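Local atomic coordinates of dihydropteroate synthase (PDB entry 6Q62), a protein that probably condenses para-aminobenzoate with 6-hydroxymethyl-7,8-dihydropterin diphosphate to give 7,8-dihydropteroate and diphosphate, a step of folate biosynthesis that uses magnesium. Residues Arg138-Pro147 / Arg186-Lys197; Leu205-Cys213 / Leu250-Leu258. All coordinates share one frame; numbering follows the deposited sequence.

Contact 1 of 2, residues Arg138-Pro147 / Arg186-Lys197; sequences RVPVVLMHMP and RLLIDPGFGFGK. With 6GU (6-chloroguanine), chain E; EDO (1,2-ethanediol), chain F.
Five backbone hydrogen bonds tie Val141, Leu143 and His145 to Arg186, Leu188 and Asp190, alternating in direction along two parallel strands whose axes cross at -29°. The first, Val141 N to Arg186 O, spans 2.9 Å. Apolar side chains pack on both faces: Val141 CG1 lies 3.6 Å from Leu187 CD2 on the side covered by helix 162-179, while Val142 and Leu188 share the other face with Met144 and Asp190.

These are neighbouring strands of the TIM barrel of the pterin-binding family, joined by helix 162-179, and their C-terminal ends line the pterin-type pocket. Asp190, CG anti to its own N (chi1 179°), directs OD2 to N2 of 6-chloroguanine at 2.8 Å; its OD1 takes Gly192 N from above the carboxylate plane in an Asx turn. Asn120 and Lys226 also bond the ligand.

Sulfur and ring contacts continue the pocket wall. The Met144 chain bends at chi3 (80°), laying CE over the Phe195 face, 3.5 Å from the ring centroid, in a CH-pi contact; SD sits obliquely to the ring and 3.6 Å from ligand N1. The edge of the same ring meets ligand N7.

Beyond the strands, Lys197 NZ is gripped by His145 ND1 at 2.9 Å, in the imidazole plane, and by the carbonyls of Pro191, Gly192 and Phe195, with a weak bond to His145 O. At the far end one water bridges Arg186 NH1 and, weakly, Arg138 NH1, while Arg138 CB lies over the Arg186 guanidinium face, 4.1 Å from CZ.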
loop_
_atom_site.group_PDB
_atom_site.type_symbol
_atom_site.label_atom_id
_atom_site.label_comp_id
_atom_site.label_asym_id
_atom_site.label_seq_id
_atom_site.Cartn_x
_atom_site.Cartn_y
_atom_site.Cartn_z
ATOM N N ARG A 138 -32.102 1.158 16.663
ATOM C CA ARG A 138 -31.752 2.477 16.114
ATOM C C ARG A 138 -30.236 2.717 16.050
ATOM O O ARG A 138 -29.733 3.768 16.456
ATOM C CB ARG A 138 -32.491 3.611 16.868
ATOM C CG ARG A 138 -34.015 3.462 16.814
ATOM C CD ARG A 138 -34.688 4.760 17.217
ATOM N NE ARG A 138 -36.083 4.568 17.610
ATOM C CZ ARG A 138 -37.106 4.519 16.762
ATOM N NH1 ARG A 138 -36.901 4.619 15.452
ATOM N NH2 ARG A 138 -38.341 4.350 17.216
ATOM N N VAL A 139 -29.503 1.700 15.595
ATOM C CA VAL A 139 -28.063 1.803 15.405
ATOM C C VAL A 139 -27.758 1.566 13.920
ATOM O O VAL A 139 -28.521 0.852 13.246
ATOM C CB VAL A 139 -27.240 0.781 16.295
ATOM C CG1 VAL A 139 -27.330 1.109 17.787
ATOM C CG2 VAL A 139 -27.656 -0.662 16.031
ATOM N N PRO A 140 -26.580 2.021 13.418
ATOM C CA PRO A 140 -26.217 1.712 12.034
ATOM C C PRO A 140 -26.044 0.210 11.820
ATOM O O PRO A 140 -25.682 -0.518 12.753
ATOM C CB PRO A 140 -24.884 2.449 11.835
ATOM C CG PRO A 140 -24.899 3.567 12.886
ATOM C CD PRO A 140 -25.610 2.938 14.045
ATOM N N VAL A 141 -26.205 -0.230 10.584
ATOM C CA VAL A 141 -26.098 -1.662 10.263
ATOM C C VAL A 141 -25.423 -1.861 8.923
ATOM O O VAL A 141 -25.747 -1.173 7.956
ATOM C CB VAL A 141 -27.466 -2.408 10.338
ATOM C CG1 VAL A 141 -28.476 -1.789 9.349
ATOM C CG2 VAL A 141 -27.284 -3.913 10.050
ATOM N N VAL A 142 -24.510 -2.830 8.858
ATOM C CA VAL A 142 -23.852 -3.189 7.614
ATOM C C VAL A 142 -24.615 -4.354 7.002
ATOM O O VAL A 142 -24.755 -5.392 7.644
ATOM C CB VAL A 142 -22.368 -3.605 7.826
ATOM C CG1 VAL A 142 -21.705 -3.960 6.490
ATOM C CG2 VAL A 142 -21.566 -2.528 8.565
ATOM N N LEU A 143 -25.027 -4.213 5.740
ATOM C CA LEU A 143 -25.677 -5.256 4.984
ATOM C C LEU A 143 -24.661 -5.834 4.010
ATOM O O LEU A 143 -24.274 -5.177 3.049
ATOM C CB LEU A 143 -26.896 -4.688 4.232
ATOM C CG LEU A 143 -27.927 -3.878 5.073
ATOM C CD1 LEU A 143 -28.987 -3.254 4.159
ATOM C CD2 LEU A 143 -28.619 -4.765 6.145
ATOM N N MET A 144 -24.217 -7.045 4.268
ATOM C CA MET A 144 -23.193 -7.667 3.442
ATOM C C MET A 144 -23.797 -8.682 2.481
ATOM O O MET A 144 -24.853 -9.259 2.776
ATOM C CB MET A 144 -22.162 -8.338 4.366
ATOM C CG MET A 144 -20.820 -8.653 3.678
ATOM S SD MET A 144 -19.835 -9.870 4.585
ATOM C CE MET A 144 -20.641 -11.388 4.053
ATOM N N HIS A 145 -23.124 -8.923 1.349
ATOM C CA HIS A 145 -23.561 -9.946 0.421
ATOM C C HIS A 145 -22.852 -11.262 0.703
ATOM O O HIS A 145 -21.630 -11.333 0.771
ATOM C CB HIS A 145 -23.312 -9.562 -1.048
ATOM C CG HIS A 145 -23.612 -10.694 -2.004
ATOM N ND1 HIS A 145 -22.647 -11.622 -2.362
ATOM C CD2 HIS A 145 -24.776 -11.032 -2.610
ATOM C CE1 HIS A 145 -23.244 -12.488 -3.173
ATOM N NE2 HIS A 145 -24.519 -12.169 -3.365
ATOM N N MET A 146 -23.632 -12.324 0.843
ATOM C CA MET A 146 -23.097 -13.676 0.889
ATOM C C MET A 146 -24.146 -14.589 0.254
ATOM O O MET A 146 -25.324 -14.313 0.406
ATOM C CB MET A 146 -22.532 -14.135 2.255
ATOM C CG MET A 146 -23.560 -14.589 3.245
ATOM S SD MET A 146 -22.781 -15.060 4.791
ATOM C CE MET A 146 -22.070 -16.598 4.351
ATOM N N PRO A 147 -23.741 -15.505 -0.645
ATOM C CA PRO A 147 -24.736 -16.373 -1.302
ATOM C C PRO A 147 -25.315 -17.414 -0.344
ATOM O O PRO A 147 -24.589 -17.937 0.503
ATOM C CB PRO A 147 -23.944 -17.021 -2.442
ATOM C CG PRO A 147 -22.530 -16.981 -2.006
ATOM C CD PRO A 147 -22.360 -15.888 -0.994
ATOM N N ARG A 186 -28.918 5.061 8.338
ATOM C CA ARG A 186 -28.221 4.155 9.240
ATOM C C ARG A 186 -27.669 2.934 8.473
ATOM O O ARG A 186 -27.099 2.045 9.091
ATOM C CB ARG A 186 -29.191 3.713 10.366
ATOM C CG ARG A 186 -29.372 4.812 11.442
ATOM C CD ARG A 186 -30.286 4.398 12.573
ATOM N NE ARG A 186 -30.452 5.506 13.514
ATOM C CZ ARG A 186 -31.603 6.115 13.758
ATOM N NH1 ARG A 186 -32.715 5.706 13.164
ATOM N NH2 ARG A 186 -31.660 7.108 14.635
ATOM N N LEU A 187 -27.858 2.865 7.163
ATOM C CA LEU A 187 -27.419 1.696 6.397
ATOM C C LEU A 187 -26.035 1.850 5.816
ATOM O O LEU A 187 -25.671 2.942 5.368
ATOM C CB LEU A 187 -28.390 1.405 5.240
ATOM C CG LEU A 187 -29.858 1.155 5.600
ATOM C CD1 LEU A 187 -30.680 0.892 4.349
ATOM C CD2 LEU A 187 -30.016 -0.008 6.571
ATOM N N LEU A 188 -25.293 0.721 5.730
ATOM C CA LEU A 188 -24.010 0.611 5.048
ATOM C C LEU A 188 -24.148 -0.664 4.246
ATOM O O LEU A 188 -24.925 -1.548 4.642
ATOM C CB LEU A 188 -22.825 0.460 6.019
ATOM C CG LEU A 188 -22.551 1.659 6.949
ATOM C CD1 LEU A 188 -23.221 1.471 8.280
ATOM C CD2 LEU A 188 -21.061 1.808 7.176
ATOM N N ILE A 189 -23.429 -0.762 3.115
ATOM C CA ILE A 189 -23.473 -1.997 2.317
ATOM C C ILE A 189 -22.065 -2.522 2.121
ATOM O O ILE A 189 -21.100 -1.773 2.249
ATOM C CB ILE A 189 -24.242 -1.851 0.994
ATOM C CG1 ILE A 189 -23.593 -0.752 0.077
ATOM C CG2 ILE A 189 -25.735 -1.630 1.281
ATOM C CD1 ILE A 189 -24.241 -0.618 -1.318
ATOM N N ASP A 190 -21.947 -3.815 1.823
ATOM C CA ASP A 190 -20.635 -4.417 1.686
ATOM C C ASP A 190 -20.782 -5.552 0.665
ATOM O O ASP A 190 -21.650 -6.416 0.852
ATOM C CB ASP A 190 -20.249 -4.959 3.067
ATOM C CG ASP A 190 -18.916 -5.650 3.175
ATOM O OD1 ASP A 190 -18.405 -6.134 2.142
ATOM O OD2 ASP A 190 -18.406 -5.749 4.287
ATOM N N PRO A 191 -19.928 -5.597 -0.376
ATOM C CA PRO A 191 -20.035 -6.693 -1.375
ATOM C C PRO A 191 -19.640 -8.062 -0.872
ATOM O O PRO A 191 -19.790 -9.055 -1.598
ATOM C CB PRO A 191 -19.100 -6.234 -2.501
ATOM C CG PRO A 191 -18.085 -5.404 -1.812
ATOM C CD PRO A 191 -18.838 -4.651 -0.736
ATOM N N GLY A 192 -19.064 -8.119 0.318
ATOM C CA GLY A 192 -18.681 -9.385 0.934
ATOM C C GLY A 192 -17.550 -10.091 0.236
ATOM O O GLY A 192 -17.720 -11.228 -0.227
ATOM N N PHE A 193 -16.395 -9.408 0.114
ATOM C CA PHE A 193 -15.248 -10.046 -0.539
ATOM C C PHE A 193 -14.905 -11.375 0.142
ATOM O O PHE A 193 -14.875 -11.458 1.372
ATOM C CB PHE A 193 -14.032 -9.108 -0.521
ATOM C CG PHE A 193 -14.206 -7.889 -1.391
ATOM C CD1 PHE A 193 -14.102 -7.981 -2.767
ATOM C CD2 PHE A 193 -14.363 -6.623 -0.824
ATOM C CE1 PHE A 193 -14.239 -6.842 -3.578
ATOM C CE2 PHE A 193 -14.472 -5.481 -1.636
ATOM C CZ PHE A 193 -14.410 -5.596 -3.007
ATOM N N GLY A 194 -14.709 -12.416 -0.665
ATOM C CA GLY A 194 -14.332 -13.735 -0.177
ATOM C C GLY A 194 -15.468 -14.652 0.246
ATOM O O GLY A 194 -15.225 -15.838 0.486
ATOM N N PHE A 195 -16.713 -14.134 0.331
ATOM C CA PHE A 195 -17.866 -14.959 0.724
ATOM C C PHE A 195 -18.554 -15.523 -0.514
ATOM O O PHE A 195 -19.318 -14.813 -1.180
ATOM C CB PHE A 195 -18.839 -14.142 1.568
ATOM C CG PHE A 195 -18.321 -13.848 2.948
ATOM C CD1 PHE A 195 -17.539 -12.721 3.188
ATOM C CD2 PHE A 195 -18.642 -14.674 4.025
ATOM C CE1 PHE A 195 -17.101 -12.417 4.476
ATOM C CE2 PHE A 195 -18.187 -14.377 5.314
ATOM C CZ PHE A 195 -17.415 -13.252 5.526
ATOM N N GLY A 196 -18.241 -16.772 -0.829
ATOM C CA GLY A 196 -18.776 -17.459 -2.003
ATOM C C GLY A 196 -18.374 -16.774 -3.293
ATOM O O GLY A 196 -19.209 -16.545 -4.167
ATOM N N LYS A 197 -17.092 -16.363 -3.373
ATOM C CA LYS A 197 -16.547 -15.643 -4.521
ATOM C C LYS A 197 -15.143 -16.108 -4.826
ATOM O O LYS A 197 -14.341 -16.277 -3.915
ATOM C CB LYS A 197 -16.544 -14.130 -4.267
ATOM C CG LYS A 197 -17.936 -13.507 -4.279
ATOM C CD LYS A 197 -17.951 -12.226 -3.496
ATOM C CE LYS A 197 -19.362 -11.725 -3.283
ATOM N NZ LYS A 197 -19.834 -12.069 -1.924
HETATM CL CL6 6GU E . -15.564 -8.656 4.223
HETATM N N1 6GU E . -17.282 -7.622 5.683
HETATM C C2 6GU E . -18.052 -7.641 6.845
HETATM N N2 6GU E . -18.986 -6.701 6.884
HETATM N N3 6GU E . -17.927 -8.543 7.884
HETATM C C4 6GU E . -16.958 -9.501 7.678
HETATM C C5 6GU E . -16.153 -9.561 6.510
HETATM C C6 6GU E . -16.394 -8.587 5.593
HETATM N N7 6GU E . -15.291 -10.651 6.604
HETATM C C8 6GU E . -15.610 -11.222 7.833
HETATM N N9 6GU E . -16.593 -10.560 8.500
HETATM C C1 EDO F . -10.127 -16.189 3.068
HETATM O O1 EDO F . -9.475 -15.764 4.224
HETATM C C2 EDO F . -11.387 -15.360 2.864
HETATM O O2 EDO F . -11.919 -15.629 1.584
HETATM O O HOH W 1 -35.290 6.632 14.182
#

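Contact 2 of 2, residues Leu205-Cys213 / Leu250-Leu258; sequences LLAHLPRLC and LLAAQRGAL
No direct hydrogen bond joins Leu206 and Ala207 to Arg255, although Arg255 runs its extended chain past their carbonyls; a single water makes the polar link. That water lies in the plane of the guanidinium at its edge, accepting from Arg255 NE at 2.7 Å and donating to Ala207 O. The Arg255 CD methylene passes 3.4 Å from Leu206 O. On its other side the guanidinium turns back to the helix that precedes it, where NH1 gives a weak but fairly straight bond to Leu251 O, so the flat group is held by both water and backbone.

Apart from the guanidinium and its water the contact is apolar. Leu206, with CG anti to the backbone N (chi1 -180°), sends CD1 against Ala252, 3.8 Å from CB. Leu209 CD2 rests against two neighbouring alanine methyls, Ala252 CB at 4.1 Å and Ala257 CB at 3.9 Å. Pro210 lies alongside the Arg255 side chain, its CD 4.0 Å from Arg255 CB, and its ring also covers Arg255 O. Cys213 SG packs on the backbone of the turn, 3.6 Å from Gly256 C.

Gly256 has positive phi and is the C-prime residue of a Schellman motif: Ala257 N returns to Ala252 O and Gly256 N to Ala253 O, ending helix 242-254 and turning the chain into strand 259-262. Ala252 and Ala257 also touch Ala221 of strand 220-221, and nearby Gln254 pairs with Gln254 of the second subunit. The arrangement is that of the outer helical layer of a TIM barrel, where the end of helix 199-207 and the short helical turn after it pack against the capped C terminus of helix 242-254.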
loop_
_atom_site.group_PDB
_atom_site.type_symbol
_atom_site.label_atom_id
_atom_site.label_comp_id
_atom_site.label_asym_id
_atom_site.label_seq_id
_atom_site.Cartn_x
_atom_site.Cartn_y
_atom_site.Cartn_z
ATOM N N LEU A 205 -15.339 -7.314 -8.473
ATOM C CA LEU A 205 -16.096 -6.467 -7.548
ATOM C C LEU A 205 -15.315 -5.270 -7.082
ATOM O O LEU A 205 -15.906 -4.205 -6.874
ATOM C CB LEU A 205 -16.570 -7.275 -6.326
ATOM C CG LEU A 205 -17.729 -8.250 -6.583
ATOM C CD1 LEU A 205 -17.797 -9.269 -5.485
ATOM C CD2 LEU A 205 -19.069 -7.501 -6.713
ATOM N N LEU A 206 -13.990 -5.440 -6.885
ATOM C CA LEU A 206 -13.125 -4.336 -6.463
ATOM C C LEU A 206 -12.934 -3.352 -7.614
ATOM O O LEU A 206 -13.084 -2.151 -7.422
ATOM C CB LEU A 206 -11.761 -4.861 -5.981
ATOM C CG LEU A 206 -10.719 -3.837 -5.490
ATOM C CD1 LEU A 206 -11.308 -2.895 -4.456
ATOM C CD2 LEU A 206 -9.515 -4.577 -4.873
ATOM N N ALA A 207 -12.690 -3.866 -8.820
ATOM C CA ALA A 207 -12.510 -2.994 -9.982
ATOM C C ALA A 207 -13.792 -2.187 -10.261
ATOM O O ALA A 207 -13.699 -1.008 -10.585
ATOM C CB ALA A 207 -12.132 -3.828 -11.201
ATOM N N HIS A 208 -14.971 -2.809 -10.077
ATOM C CA HIS A 208 -16.278 -2.180 -10.319
ATOM C C HIS A 208 -16.952 -1.630 -9.066
ATOM O O HIS A 208 -18.141 -1.316 -9.096
ATOM C CB HIS A 208 -17.209 -3.141 -11.056
ATOM C CG HIS A 208 -16.747 -3.482 -12.430
ATOM N ND1 HIS A 208 -16.146 -4.678 -12.697
ATOM C CD2 HIS A 208 -16.821 -2.763 -13.572
ATOM C CE1 HIS A 208 -15.911 -4.684 -13.997
ATOM N NE2 HIS A 208 -16.268 -3.539 -14.557
ATOM N N LEU A 209 -16.183 -1.453 -7.975
ATOM C CA LEU A 209 -16.708 -0.897 -6.727
ATOM C C LEU A 209 -17.429 0.459 -6.902
ATOM O O LEU A 209 -18.435 0.675 -6.217
ATOM C CB LEU A 209 -15.608 -0.813 -5.662
ATOM C CG LEU A 209 -16.080 -0.838 -4.202
ATOM C CD1 LEU A 209 -16.765 -2.168 -3.857
ATOM C CD2 LEU A 209 -14.915 -0.632 -3.262
ATOM N N PRO A 210 -17.003 1.389 -7.797
ATOM C CA PRO A 210 -17.749 2.653 -7.923
ATOM C C PRO A 210 -19.230 2.465 -8.251
ATOM O O PRO A 210 -20.035 3.281 -7.819
ATOM C CB PRO A 210 -17.003 3.378 -9.047
ATOM C CG PRO A 210 -15.613 2.844 -8.968
ATOM C CD PRO A 210 -15.817 1.396 -8.685
ATOM N N ARG A 211 -19.599 1.371 -8.961
ATOM C CA ARG A 211 -20.983 1.057 -9.329
ATOM C C ARG A 211 -21.855 0.807 -8.089
ATOM O O ARG A 211 -23.048 1.149 -8.092
ATOM C CB ARG A 211 -21.032 -0.166 -10.266
ATOM N N LEU A 212 -21.258 0.208 -7.025
ATOM C CA LEU A 212 -21.971 -0.050 -5.776
ATOM C C LEU A 212 -22.100 1.216 -4.958
ATOM O O LEU A 212 -23.018 1.321 -4.144
ATOM C CB LEU A 212 -21.236 -1.111 -4.922
ATOM C CG LEU A 212 -21.385 -2.571 -5.336
ATOM C CD1 LEU A 212 -20.585 -3.449 -4.428
ATOM C CD2 LEU A 212 -22.836 -3.005 -5.334
ATOM N N CYS A 213 -21.180 2.177 -5.157
ATOM C CA CYS A 213 -21.174 3.440 -4.408
ATOM C C CYS A 213 -22.278 4.393 -4.847
ATOM O O CYS A 213 -22.521 5.397 -4.175
ATOM C CB CYS A 213 -19.798 4.088 -4.490
ATOM S SG CYS A 213 -18.501 3.099 -3.714
ATOM N N LEU A 250 -6.357 0.342 -0.005
ATOM C CA LEU A 250 -6.155 1.654 -0.643
ATOM C C LEU A 250 -6.897 1.731 -1.959
ATOM O O LEU A 250 -7.562 2.731 -2.221
ATOM C CB LEU A 250 -4.641 1.887 -0.846
ATOM C CG LEU A 250 -4.259 3.200 -1.534
ATOM C CD1 LEU A 250 -4.868 4.411 -0.795
ATOM C CD2 LEU A 250 -2.756 3.331 -1.599
ATOM N N LEU A 251 -6.847 0.659 -2.785
ATOM C CA LEU A 251 -7.580 0.636 -4.050
ATOM C C LEU A 251 -9.085 0.751 -3.814
ATOM O O LEU A 251 -9.759 1.484 -4.539
ATOM C CB LEU A 251 -7.265 -0.659 -4.859
ATOM C CG LEU A 251 -5.825 -0.794 -5.342
ATOM C CD1 LEU A 251 -5.613 -2.174 -5.960
ATOM C CD2 LEU A 251 -5.462 0.333 -6.345
ATOM N N ALA A 252 -9.605 0.093 -2.755
ATOM C CA ALA A 252 -11.035 0.171 -2.440
ATOM C C ALA A 252 -11.425 1.598 -2.065
ATOM O O ALA A 252 -12.453 2.122 -2.542
ATOM C CB ALA A 252 -11.365 -0.787 -1.287
ATOM N N ALA A 253 -10.604 2.240 -1.231
ATOM C CA ALA A 253 -10.826 3.627 -0.811
ATOM C C ALA A 253 -10.800 4.569 -2.037
ATOM O O ALA A 253 -11.680 5.433 -2.176
ATOM C CB ALA A 253 -9.759 4.027 0.187
ATOM N N GLN A 254 -9.858 4.357 -2.967
ATOM C CA GLN A 254 -9.807 5.168 -4.192
ATOM C C GLN A 254 -11.046 4.960 -5.050
ATOM O O GLN A 254 -11.470 5.876 -5.759
ATOM C CB GLN A 254 -8.565 4.787 -5.006
ATOM C CG GLN A 254 -7.274 5.216 -4.316
ATOM C CD GLN A 254 -6.076 4.792 -5.107
ATOM O OE1 GLN A 254 -6.072 3.742 -5.773
ATOM N NE2 GLN A 254 -5.034 5.617 -5.066
ATOM N N ARG A 255 -11.655 3.751 -4.962
ATOM C CA ARG A 255 -12.823 3.386 -5.740
ATOM C C ARG A 255 -14.157 3.638 -5.014
ATOM O O ARG A 255 -15.188 3.202 -5.506
ATOM C CB ARG A 255 -12.705 1.955 -6.268
ATOM C CG ARG A 255 -11.779 1.910 -7.482
ATOM C CD ARG A 255 -11.084 0.589 -7.706
ATOM N NE ARG A 255 -10.149 0.666 -8.833
ATOM C CZ ARG A 255 -8.926 1.193 -8.808
ATOM N NH1 ARG A 255 -8.457 1.765 -7.699
ATOM N NH2 ARG A 255 -8.180 1.193 -9.903
ATOM N N GLY A 256 -14.122 4.419 -3.935
ATOM C CA GLY A 256 -15.311 4.894 -3.247
ATOM C C GLY A 256 -15.650 4.303 -1.893
ATOM O O GLY A 256 -16.558 4.818 -1.229
ATOM N N ALA A 257 -14.936 3.248 -1.440
ATOM C CA ALA A 257 -15.259 2.662 -0.131
ATOM C C ALA A 257 -14.985 3.683 0.982
ATOM O O ALA A 257 -13.958 4.375 0.928
ATOM C CB ALA A 257 -14.455 1.386 0.102
ATOM N N LEU A 258 -15.954 3.860 1.920
ATOM C CA LEU A 258 -15.758 4.792 3.060
ATOM C C LEU A 258 -15.369 4.085 4.351
ATOM O O LEU A 258 -14.994 4.728 5.340
ATOM C CB LEU A 258 -16.957 5.729 3.284
ATOM C CG LEU A 258 -17.096 6.782 2.186
ATOM C CD1 LEU A 258 -18.531 7.353 2.146
ATOM C CD2 LEU A 258 -15.994 7.838 2.316
HETATM O O HOH W 2 -11.233 -0.018 -11.246
#

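Contact 1 belongs to the barrel wall and is largely buried; contact 2 lies farther out, in the helical layer near the second subunit, and is only partly buried. Their centres are 14 Å apart, and strand 187-190 of the first is followed, after a loop, by helix 199-207 of the second. They also touch: Lys197 CD packs on Leu205 CD1 at 3.6 Å, and Phe193 rests against Leu205 and Leu206. In 138-147/186-197 a backbone ladder is joined by polar side-chain bonds, and Val142, Met144, Asp190 and Phe195 line the ligand pocket. In 205-213/250-258, by contrast, leucine, proline and alanine packing and one water bridge join helix ends, without a direct hydrogen bond.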